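Local coordinates for epsin-3 (Saccharomyces cerevisiae, PDB 3ONK), which helps recruit clathrin to the Golgi network and endosomes and binds membranes enriched in phosphatidylinositol-3,5-bisphosphate, at residues 15-19 against 31-35; 67-72 against 115-120; 74-79 against 123-127. All coordinates share one frame; numbering follows the deposited sequence.

Interaction 1 (15-19 against 31-35); sequences KVREA and LMDQI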
loop_
_atom_site.group_PDB
_atom_site.type_symbol
_atom_site.label_atom_id
_atom_site.label_comp_id
_atom_site.label_asym_id
_atom_site.label_seq_id
_atom_site.Cartn_x
_atom_site.Cartn_y
_atom_site.Cartn_z
ATOM N N LYS A 15 -0.153 11.305 -7.789
ATOM C CA LYS A 15 0.836 11.065 -6.757
ATOM C C LYS A 15 0.890 9.571 -6.428
ATOM O O LYS A 15 1.974 8.979 -6.361
ATOM C CB LYS A 15 0.510 11.889 -5.509
ATOM C CG LYS A 15 0.840 13.366 -5.631
ATOM C CD LYS A 15 0.683 14.067 -4.282
ATOM C CE LYS A 15 1.368 15.418 -4.262
ATOM N NZ LYS A 15 0.923 16.276 -5.379
ATOM N N VAL A 16 -0.281 8.963 -6.243
ATOM C CA VAL A 16 -0.363 7.527 -5.993
ATOM C C VAL A 16 0.210 6.732 -7.162
ATOM O O VAL A 16 0.934 5.754 -6.962
ATOM C CB VAL A 16 -1.812 7.060 -5.738
ATOM C CG1 VAL A 16 -1.839 5.551 -5.511
ATOM C CG2 VAL A 16 -2.390 7.780 -4.546
ATOM N N ARG A 17 -0.114 7.152 -8.384
ATOM C CA ARG A 17 0.442 6.499 -9.569
ATOM C C ARG A 17 1.966 6.506 -9.546
ATOM O O ARG A 17 2.598 5.469 -9.765
ATOM C CB ARG A 17 -0.081 7.143 -10.862
ATOM C CG ARG A 17 -1.482 6.708 -11.241
ATOM C CD ARG A 17 -1.839 7.112 -12.669
ATOM N NE ARG A 17 -1.714 6.006 -13.618
ATOM C CZ ARG A 17 -0.755 5.911 -14.536
ATOM N NH1 ARG A 17 -0.721 4.868 -15.362
ATOM N NH2 ARG A 17 0.168 6.862 -14.635
ATOM N N GLU A 18 2.546 7.676 -9.276
ATOM C CA GLU A 18 3.999 7.832 -9.184
ATOM C C GLU A 18 4.606 6.974 -8.073
ATOM O O GLU A 18 5.636 6.325 -8.262
ATOM C CB GLU A 18 4.402 9.303 -8.956
ATOM C CG GLU A 18 5.888 9.447 -8.551
ATOM C CD GLU A 18 6.344 10.883 -8.270
ATOM O OE1 GLU A 18 5.518 11.821 -8.310
ATOM O OE2 GLU A 18 7.553 11.066 -8.002
ATOM N N ALA A 19 3.975 6.984 -6.908
ATOM C CA ALA A 19 4.464 6.189 -5.777
ATOM C C ALA A 19 4.447 4.681 -6.060
ATOM O O ALA A 19 5.090 3.905 -5.351
ATOM C CB ALA A 19 3.647 6.485 -4.542
ATOM N N LEU A 31 6.754 11.827 -0.499
ATOM C CA LEU A 31 5.647 11.596 -1.415
ATOM C C LEU A 31 4.567 10.776 -0.727
ATOM O O LEU A 31 3.361 11.019 -0.906
ATOM C CB LEU A 31 6.129 10.868 -2.668
ATOM C CG LEU A 31 5.052 10.495 -3.693
ATOM C CD1 LEU A 31 4.408 11.737 -4.281
ATOM C CD2 LEU A 31 5.660 9.622 -4.781
ATOM N N MET A 32 5.003 9.800 0.062
ATOM C CA MET A 32 4.071 8.993 0.840
ATOM C C MET A 32 3.310 9.866 1.859
ATOM O O MET A 32 2.086 9.765 1.994
ATOM C CB MET A 32 4.808 7.848 1.532
ATOM C CG MET A 32 5.303 6.758 0.601
ATOM S SD MET A 32 5.737 5.268 1.510
ATOM C CE MET A 32 7.143 5.852 2.474
ATOM N N ASP A 33 4.035 10.734 2.558
ATOM C CA ASP A 33 3.400 11.677 3.486
ATOM C C ASP A 33 2.378 12.579 2.783
ATOM O O ASP A 33 1.289 12.818 3.305
ATOM C CB ASP A 33 4.452 12.523 4.208
ATOM C CG ASP A 33 4.039 12.881 5.637
ATOM O OD1 ASP A 33 3.132 12.224 6.186
ATOM O OD2 ASP A 33 4.631 13.812 6.214
ATOM N N GLN A 34 2.722 13.071 1.594
ATOM C CA GLN A 34 1.782 13.895 0.819
ATOM C C GLN A 34 0.492 13.124 0.582
ATOM O O GLN A 34 -0.611 13.660 0.714
ATOM C CB GLN A 34 2.403 14.344 -0.513
ATOM C CG GLN A 34 3.434 15.483 -0.367
ATOM C CD GLN A 34 4.171 15.795 -1.669
ATOM O OE1 GLN A 34 4.490 14.893 -2.437
ATOM N NE2 GLN A 34 4.459 17.073 -1.907
ATOM N N ILE A 35 0.632 11.848 0.238
ATOM C CA ILE A 35 -0.526 11.016 -0.018
ATOM C C ILE A 35 -1.308 10.762 1.277
ATOM O O ILE A 35 -2.544 10.763 1.296
ATOM C CB ILE A 35 -0.104 9.703 -0.700
ATOM C CG1 ILE A 35 0.357 9.991 -2.141
ATOM C CG2 ILE A 35 -1.246 8.737 -0.698
ATOM C CD1 ILE A 35 1.274 8.920 -2.719
#

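Interaction 2 (67-72 against 115-120); sequences IYKALQ and NVRTRV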
loop_
_atom_site.group_PDB
_atom_site.type_symbol
_atom_site.label_atom_id
_atom_site.label_comp_id
_atom_site.label_asym_id
_atom_site.label_seq_id
_atom_site.Cartn_x
_atom_site.Cartn_y
_atom_site.Cartn_z
ATOM N N ILE A 67 2.957 -3.803 -7.427
ATOM C CA ILE A 67 2.224 -4.374 -6.313
ATOM C C ILE A 67 3.024 -4.245 -5.025
ATOM O O ILE A 67 2.475 -3.879 -3.984
ATOM C CB ILE A 67 1.893 -5.856 -6.571
ATOM C CG1 ILE A 67 0.868 -5.973 -7.702
ATOM C CG2 ILE A 67 1.390 -6.529 -5.290
ATOM C CD1 ILE A 67 0.475 -7.395 -8.003
ATOM N N TYR A 68 4.324 -4.530 -5.101
ATOM C CA TYR A 68 5.190 -4.370 -3.937
ATOM C C TYR A 68 5.162 -2.920 -3.430
ATOM O O TYR A 68 5.020 -2.670 -2.227
ATOM C CB TYR A 68 6.630 -4.800 -4.238
ATOM C CG TYR A 68 7.470 -4.851 -2.980
ATOM C CD1 TYR A 68 7.278 -5.857 -2.054
ATOM C CD2 TYR A 68 8.427 -3.883 -2.708
ATOM C CE1 TYR A 68 8.013 -5.924 -0.905
ATOM C CE2 TYR A 68 9.177 -3.935 -1.535
ATOM C CZ TYR A 68 8.960 -4.971 -0.641
ATOM O OH TYR A 68 9.680 -5.076 0.527
ATOM N N LYS A 69 5.260 -1.973 -4.362
ATOM C CA LYS A 69 5.240 -0.546 -4.020
ATOM C C LYS A 69 3.875 -0.074 -3.476
ATOM O O LYS A 69 3.807 0.802 -2.611
ATOM C CB LYS A 69 5.689 0.280 -5.225
ATOM C CG LYS A 69 7.151 -0.004 -5.610
ATOM C CD LYS A 69 7.520 0.534 -6.996
ATOM C CE LYS A 69 8.103 1.918 -6.930
ATOM N NZ LYS A 69 8.516 2.412 -8.254
ATOM N N ALA A 70 2.794 -0.668 -3.978
ATOM C CA ALA A 70 1.456 -0.424 -3.431
ATOM C C ALA A 70 1.317 -0.930 -1.991
ATOM O O ALA A 70 0.615 -0.322 -1.163
ATOM C CB ALA A 70 0.407 -1.063 -4.312
ATOM N N LEU A 71 1.980 -2.045 -1.687
ATOM C CA LEU A 71 1.985 -2.576 -0.319
ATOM C C LEU A 71 2.734 -1.655 0.632
ATOM O O LEU A 71 2.225 -1.321 1.704
ATOM C CB LEU A 71 2.591 -3.987 -0.259
ATOM C CG LEU A 71 1.808 -5.128 -0.941
ATOM C CD1 LEU A 71 2.608 -6.428 -0.827
ATOM C CD2 LEU A 71 0.414 -5.294 -0.341
ATOM N N GLN A 72 3.949 -1.270 0.239
ATOM C CA GLN A 72 4.741 -0.311 0.995
ATOM C C GLN A 72 3.953 0.955 1.292
ATOM O O GLN A 72 3.979 1.445 2.409
ATOM C CB GLN A 72 6.009 0.080 0.231
ATOM C CG GLN A 72 7.083 -0.977 0.177
ATOM C CD GLN A 72 8.284 -0.522 -0.625
ATOM O OE1 GLN A 72 8.186 -0.297 -1.837
ATOM N NE2 GLN A 72 9.432 -0.384 0.047
ATOM N N ASN A 115 8.709 -11.595 -1.385
ATOM C CA ASN A 115 8.604 -10.295 -0.741
ATOM C C ASN A 115 7.172 -9.784 -0.661
ATOM O O ASN A 115 6.765 -9.200 0.345
ATOM C CB ASN A 115 9.488 -9.300 -1.478
ATOM C CG ASN A 115 10.936 -9.693 -1.423
ATOM O OD1 ASN A 115 11.442 -10.052 -0.356
ATOM N ND2 ASN A 115 11.608 -9.659 -2.566
ATOM N N VAL A 116 6.412 -10.007 -1.727
ATOM C CA VAL A 116 5.017 -9.601 -1.762
ATOM C C VAL A 116 4.211 -10.327 -0.684
ATOM O O VAL A 116 3.429 -9.698 0.039
ATOM C CB VAL A 116 4.388 -9.854 -3.156
ATOM C CG1 VAL A 116 2.878 -9.648 -3.109
ATOM C CG2 VAL A 116 5.045 -8.954 -4.224
ATOM N N ARG A 117 4.420 -11.644 -0.572
ATOM C CA ARG A 117 3.649 -12.474 0.367
ATOM C C ARG A 117 3.941 -12.111 1.813
ATOM O O ARG A 117 3.024 -11.987 2.614
ATOM C CB ARG A 117 3.915 -13.969 0.159
ATOM C CG ARG A 117 3.601 -14.486 -1.227
ATOM C CD ARG A 117 3.531 -16.021 -1.231
ATOM N NE ARG A 117 4.825 -16.633 -0.941
ATOM C CZ ARG A 117 5.763 -16.834 -1.859
ATOM N NH1 ARG A 117 5.550 -16.482 -3.116
ATOM N NH2 ARG A 117 6.909 -17.394 -1.526
ATOM N N THR A 118 5.225 -11.956 2.135
ATOM C CA THR A 118 5.653 -11.554 3.473
ATOM C C THR A 118 5.190 -10.137 3.841
ATOM O O THR A 118 4.830 -9.884 4.995
ATOM C CB THR A 118 7.186 -11.683 3.659
ATOM O OG1 THR A 118 7.861 -10.704 2.864
ATOM C CG2 THR A 118 7.661 -13.068 3.240
ATOM N N ARG A 119 5.182 -9.215 2.877
ATOM C CA ARG A 119 4.635 -7.879 3.138
ATOM C C ARG A 119 3.134 -7.958 3.362
ATOM O O ARG A 119 2.586 -7.290 4.233
ATOM C CB ARG A 119 4.885 -6.920 1.970
ATOM C CG ARG A 119 6.329 -6.553 1.727
ATOM C CD ARG A 119 6.991 -6.056 2.986
ATOM N NE ARG A 119 6.579 -4.704 3.362
ATOM C CZ ARG A 119 7.257 -3.591 3.074
ATOM N NH1 ARG A 119 6.800 -2.413 3.479
ATOM N NH2 ARG A 119 8.389 -3.652 2.390
ATOM N N VAL A 120 2.455 -8.749 2.542
ATOM C CA VAL A 120 1.002 -8.800 2.626
ATOM C C VAL A 120 0.547 -9.470 3.917
ATOM O O VAL A 120 -0.396 -9.015 4.556
ATOM C CB VAL A 120 0.364 -9.477 1.409
ATOM C CG1 VAL A 120 0.218 -10.958 1.651
ATOM C CG2 VAL A 120 -0.997 -8.870 1.156
#

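Interaction 3 (74-79 against 123-127); sequences LDYLIK and LIELL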
loop_
_atom_site.group_PDB
_atom_site.type_symbol
_atom_site.label_atom_id
_atom_site.label_comp_id
_atom_site.label_asym_id
_atom_site.label_seq_id
_atom_site.Cartn_x
_atom_site.Cartn_y
_atom_site.Cartn_z
ATOM N N LEU A 74 0.685 1.353 1.361
ATOM C CA LEU A 74 -0.472 1.047 2.181
ATOM C C LEU A 74 -0.030 0.826 3.626
ATOM O O LEU A 74 -0.740 1.176 4.570
ATOM C CB LEU A 74 -1.179 -0.183 1.603
ATOM C CG LEU A 74 -2.655 -0.509 1.839
ATOM C CD1 LEU A 74 -3.609 0.658 1.584
ATOM C CD2 LEU A 74 -3.034 -1.710 0.965
ATOM N N ASP A 75 1.165 0.274 3.803
ATOM C CA ASP A 75 1.713 0.146 5.142
ATOM C C ASP A 75 1.914 1.529 5.763
ATOM O O ASP A 75 1.520 1.797 6.898
ATOM C CB ASP A 75 3.051 -0.597 5.106
ATOM C CG ASP A 75 3.594 -0.869 6.496
ATOM O OD1 ASP A 75 2.989 -1.687 7.212
ATOM O OD2 ASP A 75 4.603 -0.238 6.885
ATOM N N TYR A 76 2.544 2.408 5.005
ATOM C CA TYR A 76 2.821 3.749 5.493
ATOM C C TYR A 76 1.514 4.454 5.861
ATOM O O TYR A 76 1.444 5.140 6.874
ATOM C CB TYR A 76 3.590 4.542 4.429
ATOM C CG TYR A 76 4.089 5.889 4.902
ATOM C CD1 TYR A 76 5.360 6.029 5.463
ATOM C CD2 TYR A 76 3.287 7.023 4.796
ATOM C CE1 TYR A 76 5.816 7.270 5.889
ATOM C CE2 TYR A 76 3.729 8.261 5.229
ATOM C CZ TYR A 76 4.988 8.380 5.775
ATOM O OH TYR A 76 5.419 9.616 6.205
ATOM N N LEU A 77 0.478 4.260 5.048
ATOM C CA LEU A 77 -0.776 4.989 5.225
ATOM C C LEU A 77 -1.526 4.509 6.449
ATOM O O LEU A 77 -2.183 5.284 7.139
ATOM C CB LEU A 77 -1.666 4.868 3.993
ATOM C CG LEU A 77 -1.169 5.556 2.719
ATOM C CD1 LEU A 77 -2.156 5.323 1.581
ATOM C CD2 LEU A 77 -0.941 7.054 2.937
ATOM N N ILE A 78 -1.417 3.217 6.724
ATOM C CA ILE A 78 -2.007 2.679 7.924
ATOM C C ILE A 78 -1.327 3.247 9.170
ATOM O O ILE A 78 -1.973 3.462 10.193
ATOM C CB ILE A 78 -2.046 1.147 7.858
ATOM C CG1 ILE A 78 -3.037 0.742 6.751
ATOM C CG2 ILE A 78 -2.449 0.558 9.199
ATOM C CD1 ILE A 78 -2.843 -0.626 6.217
ATOM N N LYS A 79 -0.044 3.569 9.055
ATOM C CA LYS A 79 0.704 4.149 10.174
ATOM C C LYS A 79 0.596 5.672 10.264
ATOM O O LYS A 79 0.737 6.246 11.343
ATOM C CB LYS A 79 2.181 3.746 10.098
ATOM C CG LYS A 79 2.423 2.265 10.355
ATOM C CD LYS A 79 3.811 1.833 9.892
ATOM C CE LYS A 79 3.944 0.315 9.919
ATOM N NZ LYS A 79 5.271 -0.136 9.396
ATOM N N LEU A 123 0.992 -6.795 6.640
ATOM C CA LEU A 123 -0.043 -5.783 6.546
ATOM C C LEU A 123 -1.383 -6.302 7.068
ATOM O O LEU A 123 -2.122 -5.570 7.715
ATOM C CB LEU A 123 -0.212 -5.323 5.102
ATOM C CG LEU A 123 -0.963 -4.008 4.935
ATOM C CD1 LEU A 123 0.009 -2.858 5.134
ATOM C CD2 LEU A 123 -1.593 -3.919 3.571
ATOM N N ILE A 124 -1.715 -7.554 6.767
ATOM C CA ILE A 124 -3.015 -8.076 7.170
ATOM C C ILE A 124 -3.033 -8.290 8.678
ATOM O O ILE A 124 -4.025 -8.012 9.349
ATOM C CB ILE A 124 -3.399 -9.365 6.406
ATOM C CG1 ILE A 124 -3.759 -9.030 4.950
ATOM C CG2 ILE A 124 -4.569 -10.065 7.089
ATOM C CD1 ILE A 124 -3.774 -10.234 4.015
ATOM N N GLU A 125 -1.914 -8.757 9.213
ATOM C CA GLU A 125 -1.778 -8.861 10.653
ATOM C C GLU A 125 -1.970 -7.469 11.252
ATOM O O GLU A 125 -2.721 -7.309 12.210
ATOM C CB GLU A 125 -0.408 -9.421 11.013
ATOM C CG GLU A 125 -0.287 -9.893 12.427
ATOM C CD GLU A 125 1.147 -10.209 12.793
ATOM O OE1 GLU A 125 2.058 -9.570 12.220
ATOM O OE2 GLU A 125 1.360 -11.093 13.651
ATOM N N LEU A 126 -1.316 -6.463 10.661
ATOM C CA LEU A 126 -1.444 -5.078 11.137
ATOM C C LEU A 126 -2.886 -4.593 11.086
ATOM O O LEU A 126 -3.457 -4.208 12.110
ATOM C CB LEU A 126 -0.546 -4.117 10.345
ATOM C CG LEU A 126 -0.564 -2.638 10.780
ATOM C CD1 LEU A 126 -0.080 -2.480 12.227
ATOM C CD2 LEU A 126 0.243 -1.732 9.832
ATOM N N LEU A 127 -3.477 -4.641 9.893
ATOM C CA LEU A 127 -4.819 -4.106 9.665
ATOM C C LEU A 127 -5.865 -4.653 10.616
ATOM O O LEU A 127 -6.784 -3.937 10.992
ATOM C CB LEU A 127 -5.290 -4.418 8.246
ATOM C CG LEU A 127 -5.182 -3.355 7.164
ATOM C CD1 LEU A 127 -5.642 -3.986 5.881
ATOM C CD2 LEU A 127 -5.996 -2.100 7.470
#

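Interaction 1 (15-19 against 31-35)
Leu31 and Ile35 reach across to Lys15 and Ala19, joining helices 11-19 and 29-38 of the all-helical ENTH domain in a helical hairpin closed by a loop. The short segments run roughly antiparallel, 145° between their directions, with axes 9.9 Å apart; Lys15 lies opposite Ile35 and Ala19 opposite Leu31.

Apolar contacts carry the centre. With chi1 at 177° Leu31 swings its fork away from its own backbone N and toward helix 11-19, CD1 resting beside CB and CG of Lys15 and Leu31 CD2 lying 3.7 Å from Ala19 CB. Ile35 enters with CD1 leading, which meets the same Ala19 CB at 3.9 Å, so that one methyl is shared by two branched side chains. On the deeper side, Val16 CG2 and Ile35 CG2 touch as the two side chains cross at about a right angle; beyond them Val16 packs on Met51 and Leu73, and Ile35 on Ile48 and Leu77, of the next helices.

Polar side chains border this core through their carbons. Glu18 rests CG and CD against Leu31 CD2. Lys15 passes across Gln34, its CE 3.7 Å from Gln34 OE1, a contact of van der Waals kind. No hydrogen bond joins the segments, and even the carbonyl Lys15 O, bonded to Ala19 N within its own helix, meets only carbon across the contact, with Ile35 CD1 3.7 Å away.

Interaction 2 (67-72 against 115-120)
Tyr68 faces Val116, their CA atoms 5.7 Å apart, and one turn on Leu71 faces Arg119; the helix segments that carry them, 67-72 and 115-120, run nearly parallel, 21° between their directions, with axes 9.8 Å apart.

Tyr68 and Arg119 make the polar half. The arginine chain bends at chi2 (-52°) and again at chi3, folding back toward the tyrosine hydroxyl, with its guanidinium perpendicular to the ring. Arg119 NH2 donates to Tyr68 OH at 2.7 Å; the bond is well off straight, 132° at the hydrogen, and the hydroxyl lies slightly out of the guanidinium plane. Arg119 CG comes against the CE1 side of the same ring, while Asn115 O lies in the ring plane at its edge, 3.7 Å from Tyr68 CE1. Gln72 flanks the guanidinium with its aliphatic part, CG being 3.6 Å from Arg119 NH1. A leucine in place of Arg119 would probably leave Tyr68 OH without this donor and the ring freer to shift.

Leu71 fills the apolar half. Leu71 CD1 lies 3.5 Å from Val116 O and also meets Arg119 CB, and Leu71 CD2 touches Val120 CG2 at 4.1 Å. Val116 CG1 touches both Leu71 CD1 and Ile67 CG2.

The contact thus joins helices 64-80 and 113-127 of the ENTH domain; Phe56 of helix 42-57 packs against Leu71, and Leu99, from a loop, against Ile67 and Val120.

Interaction 3 (74-79 against 123-127)
Asp75 and Leu123 bring the two backbones to a CA separation of 6.3 Å, on helix segments that run almost parallel, 18° between their directions, with axes 10.8 Å apart; further on, Ile78 faces Leu127.

Leu123 reaches over with both methyls. Leu123 CD1 settles against the backbone of the opposite helix, 3.5 Å from Asp75 CA, and also meets the CD1 of Ile78, while Leu123 CD2 lies 3.7 Å from Leu74 CD2 where the two leucines cross at about a right angle. Ile78 is likewise gripped through two branches. With CG1 anti to its carbonyl carbon (chi1 -67°), the longer arm carries Ile78 CD1 to within 3.7 Å of Leu127 CD2, and the branch methyl Ile78 CG2 packs 3.6 Å from Leu126 CD2.

This is the interior of the ENTH domain, a superhelix of stacked alpha helices, and the layer extends on past both segments: Leu74 reaches Phe53 and Phe56 of helix 42-57 and Phe85 of helix 83-90, and Leu127 packs on Ile93 and Ile96 of helix 93-97.

At the margin of the leucine cluster the side chains turn polar. Lys79 NZ forms a salt bridge with Asp75 OD2 one turn back on its own helix, 2.6 Å apart, approaching the syn lone pair of that oxygen. The pairing is likely to hold the carboxylate in place and temper its charge beside the hydrocarbon. Leu126 CD2 lies against this pair, 3.8 Å from the other oxygen, Asp75 OD1, and beside Lys79 CE.

In the fold
From the N terminus, interaction 1 closes the short loop between helices 11-19 and 29-38, before either of the others opens. The chain then passes through helix 42-57 into helix 64-80, whose earlier turns enter interaction 2 and later turns interaction 3. Both close only after helices 83-90 and 93-97 and a long loop, when helix 113-127 returns alongside; their segments alternate along the chain, so the two contacts cross. Interaction 1 lies along helix 64-80, with Ala19 at Lys69 and Met32 and Ile35 further on at Tyr76 and Leu77. Helix 64-80 thereby ties the N-terminal hairpin to helix 113-127.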